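Local atomic coordinates of glutathione S-transferase delta (Bombyx mori, PDB entry 3VK9), a protein that probably catalyses the conjugation of glutathione to electrophilic compounds, working as a homodimeric delta-class glutathione transferase. Residues 163-168 with 173-178; 113-118 with 204-209. All blocks are in the same frame, centred on the assembly; numbering follows the deposited sequence.

Contact 1. Residues 163-168 with 173-178; sequences ASVSSL and IDFKKY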
loop_
_atom_site.group_PDB
_atom_site.type_symbol
_atom_site.label_atom_id
_atom_site.label_comp_id
_atom_site.label_asym_id
_atom_site.label_seq_id
_atom_site.Cartn_x
_atom_site.Cartn_y
_atom_site.Cartn_z
ATOM N N ALA A 163 -12.537 -6.542 -4.646
ATOM C CA ALA A 163 -11.767 -7.671 -5.152
ATOM C C ALA A 163 -11.120 -8.431 -3.992
ATOM O O ALA A 163 -11.096 -9.669 -3.981
ATOM C CB ALA A 163 -10.713 -7.221 -6.157
ATOM N N SER A 164 -10.608 -7.690 -3.012
ATOM C CA SER A 164 -10.067 -8.313 -1.792
ATOM C C SER A 164 -11.156 -8.994 -0.949
ATOM O O SER A 164 -11.109 -10.208 -0.725
ATOM C CB SER A 164 -9.332 -7.273 -0.950
ATOM O OG SER A 164 -8.250 -6.731 -1.675
ATOM N N VAL A 165 -12.134 -8.212 -0.496
ATOM C CA VAL A 165 -13.225 -8.724 0.351
ATOM C C VAL A 165 -13.953 -9.931 -0.231
ATOM O O VAL A 165 -14.231 -10.900 0.484
ATOM C CB VAL A 165 -14.284 -7.643 0.699
ATOM C CG1 VAL A 165 -15.443 -8.279 1.462
ATOM C CG2 VAL A 165 -13.664 -6.492 1.514
ATOM N N SER A 166 -14.261 -9.886 -1.525
ATOM C CA SER A 166 -14.893 -11.042 -2.163
ATOM C C SER A 166 -14.048 -12.324 -2.024
ATOM O O SER A 166 -14.587 -13.408 -1.790
ATOM C CB SER A 166 -15.265 -10.747 -3.632
ATOM O OG SER A 166 -14.121 -10.589 -4.471
ATOM N N SER A 167 -12.726 -12.203 -2.145
ATOM C CA SER A 167 -11.857 -13.368 -1.987
ATOM C C SER A 167 -12.089 -14.116 -0.660
ATOM O O SER A 167 -11.801 -15.307 -0.561
ATOM C CB SER A 167 -10.382 -12.975 -2.109
ATOM O OG SER A 167 -10.175 -12.154 -3.233
ATOM N N LEU A 168 -12.612 -13.419 0.351
ATOM C CA LEU A 168 -12.878 -14.037 1.654
ATOM C C LEU A 168 -13.952 -15.125 1.582
ATOM O O LEU A 168 -14.067 -15.944 2.489
ATOM C CB LEU A 168 -13.316 -12.977 2.683
ATOM C CG LEU A 168 -12.251 -12.245 3.499
ATOM C CD1 LEU A 168 -11.244 -11.587 2.573
ATOM C CD2 LEU A 168 -12.895 -11.201 4.416
ATOM N N ILE A 173 -14.113 -16.841 6.800
ATOM C CA ILE A 173 -14.393 -15.528 7.357
ATOM C C ILE A 173 -15.761 -15.042 6.889
ATOM O O ILE A 173 -15.980 -14.781 5.696
ATOM C CB ILE A 173 -13.318 -14.496 6.976
ATOM C CG1 ILE A 173 -11.941 -14.940 7.483
ATOM C CG2 ILE A 173 -13.666 -13.141 7.544
ATOM C CD1 ILE A 173 -11.834 -15.046 8.998
ATOM N N ASP A 174 -16.688 -14.932 7.830
ATOM C CA ASP A 174 -18.039 -14.489 7.520
ATOM C C ASP A 174 -18.066 -12.964 7.558
ATOM O O ASP A 174 -18.326 -12.383 8.604
ATOM C CB ASP A 174 -19.020 -15.057 8.557
ATOM C CG ASP A 174 -20.458 -14.671 8.275
ATOM O OD1 ASP A 174 -20.741 -14.260 7.133
ATOM O OD2 ASP A 174 -21.306 -14.784 9.187
ATOM N N PHE A 175 -17.782 -12.314 6.434
ATOM C CA PHE A 175 -17.697 -10.847 6.424
ATOM C C PHE A 175 -19.067 -10.192 6.346
ATOM O O PHE A 175 -19.229 -9.021 6.687
ATOM C CB PHE A 175 -16.796 -10.322 5.300
ATOM C CG PHE A 175 -17.221 -10.752 3.915
ATOM C CD1 PHE A 175 -16.735 -11.925 3.359
ATOM C CD2 PHE A 175 -18.092 -9.976 3.172
ATOM C CE1 PHE A 175 -17.128 -12.321 2.075
ATOM C CE2 PHE A 175 -18.494 -10.362 1.896
ATOM C CZ PHE A 175 -18.002 -11.532 1.339
ATOM N N LYS A 176 -20.051 -10.939 5.870
ATOM C CA LYS A 176 -21.400 -10.397 5.786
ATOM C C LYS A 176 -22.041 -10.166 7.155
ATOM O O LYS A 176 -23.096 -9.516 7.244
ATOM C CB LYS A 176 -22.280 -11.289 4.915
ATOM C CG LYS A 176 -21.980 -11.142 3.427
ATOM C CD LYS A 176 -22.907 -12.020 2.591
ATOM C CE LYS A 176 -22.638 -11.872 1.095
ATOM N NZ LYS A 176 -23.627 -12.661 0.286
ATOM N N LYS A 177 -21.422 -10.690 8.218
ATOM C CA LYS A 177 -21.950 -10.442 9.569
ATOM C C LYS A 177 -21.773 -8.977 9.957
ATOM O O LYS A 177 -22.384 -8.492 10.912
ATOM C CB LYS A 177 -21.320 -11.364 10.626
ATOM C CG LYS A 177 -19.845 -11.120 10.909
ATOM C CD LYS A 177 -19.362 -12.015 12.052
ATOM C CE LYS A 177 -17.850 -11.986 12.208
ATOM N NZ LYS A 177 -17.432 -12.633 13.486
ATOM N N TYR A 178 -20.931 -8.273 9.213
ATOM C CA TYR A 178 -20.792 -6.835 9.396
ATOM C C TYR A 178 -21.793 -6.141 8.489
ATOM O O TYR A 178 -21.643 -6.145 7.261
ATOM C CB TYR A 178 -19.345 -6.407 9.120
ATOM C CG TYR A 178 -18.397 -7.126 10.046
ATOM C CD1 TYR A 178 -17.765 -8.303 9.656
ATOM C CD2 TYR A 178 -18.175 -6.663 11.341
ATOM C CE1 TYR A 178 -16.912 -8.987 10.524
ATOM C CE2 TYR A 178 -17.324 -7.340 12.217
ATOM C CZ TYR A 178 -16.694 -8.499 11.804
ATOM O OH TYR A 178 -15.841 -9.162 12.670
#
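L168 and F175 bury the most surface here, and they touch each other. L168, the last residue of 163-168, presents two of its carbons to the phenylalanine: CB comes obliquely to the ring, 3.6 Å from F175 CD1, and CD2 lies 4.0 Å from that same CD1. CD2 also turns to I173, whose CG2 it meets at 3.8 Å, so one methyl serves two partners. A branched leucine suits this place because its tip can fill the angle between an aromatic ring and an isoleucine. V165, one helical turn earlier, lays CG1 over a face of F175 in a CH-pi contact, 3.8 Å from the ring centroid and 19° off the normal. CG1 stands anti to the backbone N (chi1 175°), which places that methyl over the ring. V165 O lies 3.6 Å from F175 CE1, while it accepts the backbone bond from L168 N. F175 itself holds CG between its backbone N and carbonyl carbon (chi1 58°), aiming the ring at the helix. With a serine here, the V165 methyl and L168 CB would probably lose the flat surface they pack on, and a gap would be likely to open between helix and loop. F175 also meets Y185 edge-to-face. Helix 156-167 is the buried central helix of the all-helical C-terminal domain; L106 and F110 of helix 89-119 pack beside V165 and L168, helix 126-142 borders I173, and R15, from the thioredoxin-like N-terminal domain, bonds to A163 O and S167 OG. The loop then runs to Y178, the N-cap of helix 179-191.

Contact 2. Residues 113-118 with 204-209; sequences YFYPQV and EAFKGL
F206 pushes its far ring edge toward two aromatic residues of 113-118, F114 and Y115, and these three rings make up the contact. F206 CZ arrives in the plane of the F114 ring, at its edge, with F114 CE2 4.0 Å away; the two side chains run past each other in opposite directions. With Y115 the meeting is edge to edge: Y115 CE1 and F206 CE1 stand 4.0 Å apart, each close to the plane of the other ring, and Y115 OH lies 3.8 Å from F206 CE1 in a packing contact. No hydrogen bond crosses here, which fits phenylalanine at both inner positions. F206 reaches over because its CG is anti to the backbone N (chi1 177°), bringing to the neighbouring helix a ring whose CB does not point there. The contact joins two helices of the all-helical C-terminal domain of glutathione transferases, the long helix 89-119 near its end and the last helix, 195-213. A tyrosine suits the more exposed side because its hydroxyl, besides packing on F206, is hydrogen-bonded to Y107 OH, two turns earlier on the same helix. F114 is steadied from above by V118 CG2, 3.6 Å over the centre of one ring face, and it also meets F110. The backbone that carries these rings is kinked at P116, which has no N-H to give, and Q117 N makes only a weak bond to F114 O, not the regular helical one to Y113 O. The side chain of Q117 takes up that carbonyl: NE2 donates to Y113 O at 2.9 Å, nearly straight at 171°, though from above the carbonyl plane. That same NE2 sits over the centre of the Y113 ring, whose hydroxyl bonds to D172 and N129.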
loop_
_atom_site.group_PDB
_atom_site.type_symbol
_atom_site.label_atom_id
_atom_site.label_comp_id
_atom_site.label_asym_id
_atom_site.label_seq_id
_atom_site.Cartn_x
_atom_site.Cartn_y
_atom_site.Cartn_z
ATOM N N TYR A 113 -3.627 -14.825 7.099
ATOM C CA TYR A 113 -4.495 -15.804 7.726
ATOM C C TYR A 113 -4.731 -17.016 6.831
ATOM O O TYR A 113 -4.660 -18.165 7.282
ATOM C CB TYR A 113 -5.848 -15.147 8.042
ATOM C CG TYR A 113 -6.893 -16.133 8.486
ATOM C CD1 TYR A 113 -6.739 -16.839 9.674
ATOM C CD2 TYR A 113 -8.042 -16.355 7.727
ATOM C CE1 TYR A 113 -7.690 -17.746 10.097
ATOM C CE2 TYR A 113 -9.007 -17.262 8.149
ATOM C CZ TYR A 113 -8.823 -17.952 9.334
ATOM O OH TYR A 113 -9.769 -18.861 9.775
ATOM N N PHE A 114 -5.002 -16.739 5.556
ATOM C CA PHE A 114 -5.544 -17.733 4.625
ATOM C C PHE A 114 -4.525 -18.545 3.819
ATOM O O PHE A 114 -4.680 -19.753 3.668
ATOM C CB PHE A 114 -6.534 -17.053 3.674
ATOM C CG PHE A 114 -7.439 -18.012 2.944
ATOM C CD1 PHE A 114 -8.086 -19.022 3.622
ATOM C CD2 PHE A 114 -7.650 -17.892 1.578
ATOM C CE1 PHE A 114 -8.927 -19.903 2.950
ATOM C CE2 PHE A 114 -8.491 -18.762 0.905
ATOM C CZ PHE A 114 -9.126 -19.764 1.589
ATOM N N TYR A 115 -3.498 -17.889 3.284
ATOM C CA TYR A 115 -2.610 -18.558 2.333
ATOM C C TYR A 115 -1.676 -19.603 2.953
ATOM O O TYR A 115 -1.306 -20.567 2.286
ATOM C CB TYR A 115 -1.851 -17.542 1.472
ATOM C CG TYR A 115 -2.753 -16.768 0.522
ATOM C CD1 TYR A 115 -3.830 -17.383 -0.107
ATOM C CD2 TYR A 115 -2.533 -15.426 0.260
ATOM C CE1 TYR A 115 -4.659 -16.678 -0.977
ATOM C CE2 TYR A 115 -3.352 -14.714 -0.608
ATOM C CZ TYR A 115 -4.416 -15.344 -1.221
ATOM O OH TYR A 115 -5.232 -14.637 -2.081
ATOM N N PRO A 116 -1.294 -19.422 4.226
ATOM C CA PRO A 116 -0.628 -20.535 4.909
ATOM C C PRO A 116 -1.506 -21.790 4.946
ATOM O O PRO A 116 -0.978 -22.896 4.830
ATOM C CB PRO A 116 -0.423 -20.000 6.329
ATOM C CG PRO A 116 -0.301 -18.521 6.146
ATOM C CD PRO A 116 -1.243 -18.177 5.017
ATOM N N GLN A 117 -2.818 -21.628 5.107
ATOM C CA GLN A 117 -3.710 -22.787 5.151
ATOM C C GLN A 117 -3.848 -23.447 3.782
ATOM O O GLN A 117 -3.912 -24.672 3.670
ATOM C CB GLN A 117 -5.093 -22.386 5.650
ATOM C CG GLN A 117 -5.099 -21.576 6.930
ATOM C CD GLN A 117 -6.516 -21.279 7.375
ATOM O OE1 GLN A 117 -7.326 -22.196 7.526
ATOM N NE2 GLN A 117 -6.836 -19.997 7.558
ATOM N N VAL A 118 -3.890 -22.631 2.741
ATOM C CA VAL A 118 -4.115 -23.131 1.391
ATOM C C VAL A 118 -2.856 -23.732 0.765
ATOM O O VAL A 118 -2.915 -24.783 0.126
ATOM C CB VAL A 118 -4.647 -22.017 0.472
ATOM C CG1 VAL A 118 -4.985 -22.573 -0.901
ATOM C CG2 VAL A 118 -5.870 -21.355 1.104
ATOM N N GLU A 204 -14.639 -17.182 -8.925
ATOM C CA GLU A 204 -15.013 -18.581 -9.042
ATOM C C GLU A 204 -13.784 -19.445 -9.285
ATOM O O GLU A 204 -13.674 -20.526 -8.709
ATOM C CB GLU A 204 -16.048 -18.785 -10.155
ATOM C CG GLU A 204 -16.731 -20.143 -10.129
ATOM C CD GLU A 204 -17.516 -20.385 -8.843
ATOM O OE1 GLU A 204 -18.012 -19.403 -8.246
ATOM O OE2 GLU A 204 -17.631 -21.563 -8.430
ATOM N N ALA A 205 -12.869 -18.968 -10.136
ATOM C CA ALA A 205 -11.632 -19.692 -10.436
ATOM C C ALA A 205 -10.775 -19.848 -9.179
ATOM O O ALA A 205 -10.201 -20.909 -8.932
ATOM C CB ALA A 205 -10.846 -18.961 -11.511
ATOM N N PHE A 206 -10.692 -18.771 -8.402
ATOM C CA PHE A 206 -9.985 -18.749 -7.121
ATOM C C PHE A 206 -10.566 -19.780 -6.142
ATOM O O PHE A 206 -9.822 -20.545 -5.529
ATOM C CB PHE A 206 -10.045 -17.330 -6.523
ATOM C CG PHE A 206 -9.415 -17.202 -5.148
ATOM C CD1 PHE A 206 -8.047 -17.342 -4.976
ATOM C CD2 PHE A 206 -10.192 -16.904 -4.042
ATOM C CE1 PHE A 206 -7.468 -17.218 -3.713
ATOM C CE2 PHE A 206 -9.627 -16.780 -2.780
ATOM C CZ PHE A 206 -8.263 -16.932 -2.613
ATOM N N LYS A 207 -11.891 -19.801 -6.001
ATOM C CA LYS A 207 -12.544 -20.820 -5.189
ATOM C C LYS A 207 -12.166 -22.219 -5.679
ATOM O O LYS A 207 -11.917 -23.116 -4.882
ATOM C CB LYS A 207 -14.063 -20.609 -5.153
ATOM C CG LYS A 207 -14.475 -19.391 -4.333
ATOM C CD LYS A 207 -15.950 -19.080 -4.482
ATOM C CE LYS A 207 -16.342 -17.811 -3.728
ATOM N NZ LYS A 207 -17.813 -17.568 -3.861
ATOM N N GLY A 208 -12.086 -22.380 -6.996
ATOM C CA GLY A 208 -11.630 -23.615 -7.609
ATOM C C GLY A 208 -10.225 -24.016 -7.192
ATOM O O GLY A 208 -9.990 -25.172 -6.817
ATOM N N LEU A 209 -9.291 -23.068 -7.256
ATOM C CA LEU A 209 -7.908 -23.318 -6.867
ATOM C C LEU A 209 -7.881 -23.695 -5.398
ATOM O O LEU A 209 -7.234 -24.670 -5.017
ATOM C CB LEU A 209 -7.040 -22.078 -7.097
ATOM C CG LEU A 209 -5.511 -22.179 -7.273
ATOM C CD1 LEU A 209 -4.873 -20.808 -7.016
ATOM C CD2 LEU A 209 -4.873 -23.225 -6.377
#

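Both contacts lie in the helical C-terminal domain, their centres 13 Å apart. Along the chain 113-118 comes first, then 163-168 and 173-178, and last 204-209, so contact 1, a local turn-back of the chain, is nested inside the long loop that contact 2 closes. They touch at two places: S167 O packs against F206 CE2 at 3.4 Å, and I173 CD1 against Y113 CE2 at 3.7 Å. The end of helix 156-167 and the loop after it thus lie against residues from both helix 89-119 and helix 195-213. Through these two points the contacts join helices far apart in sequence within a single domain.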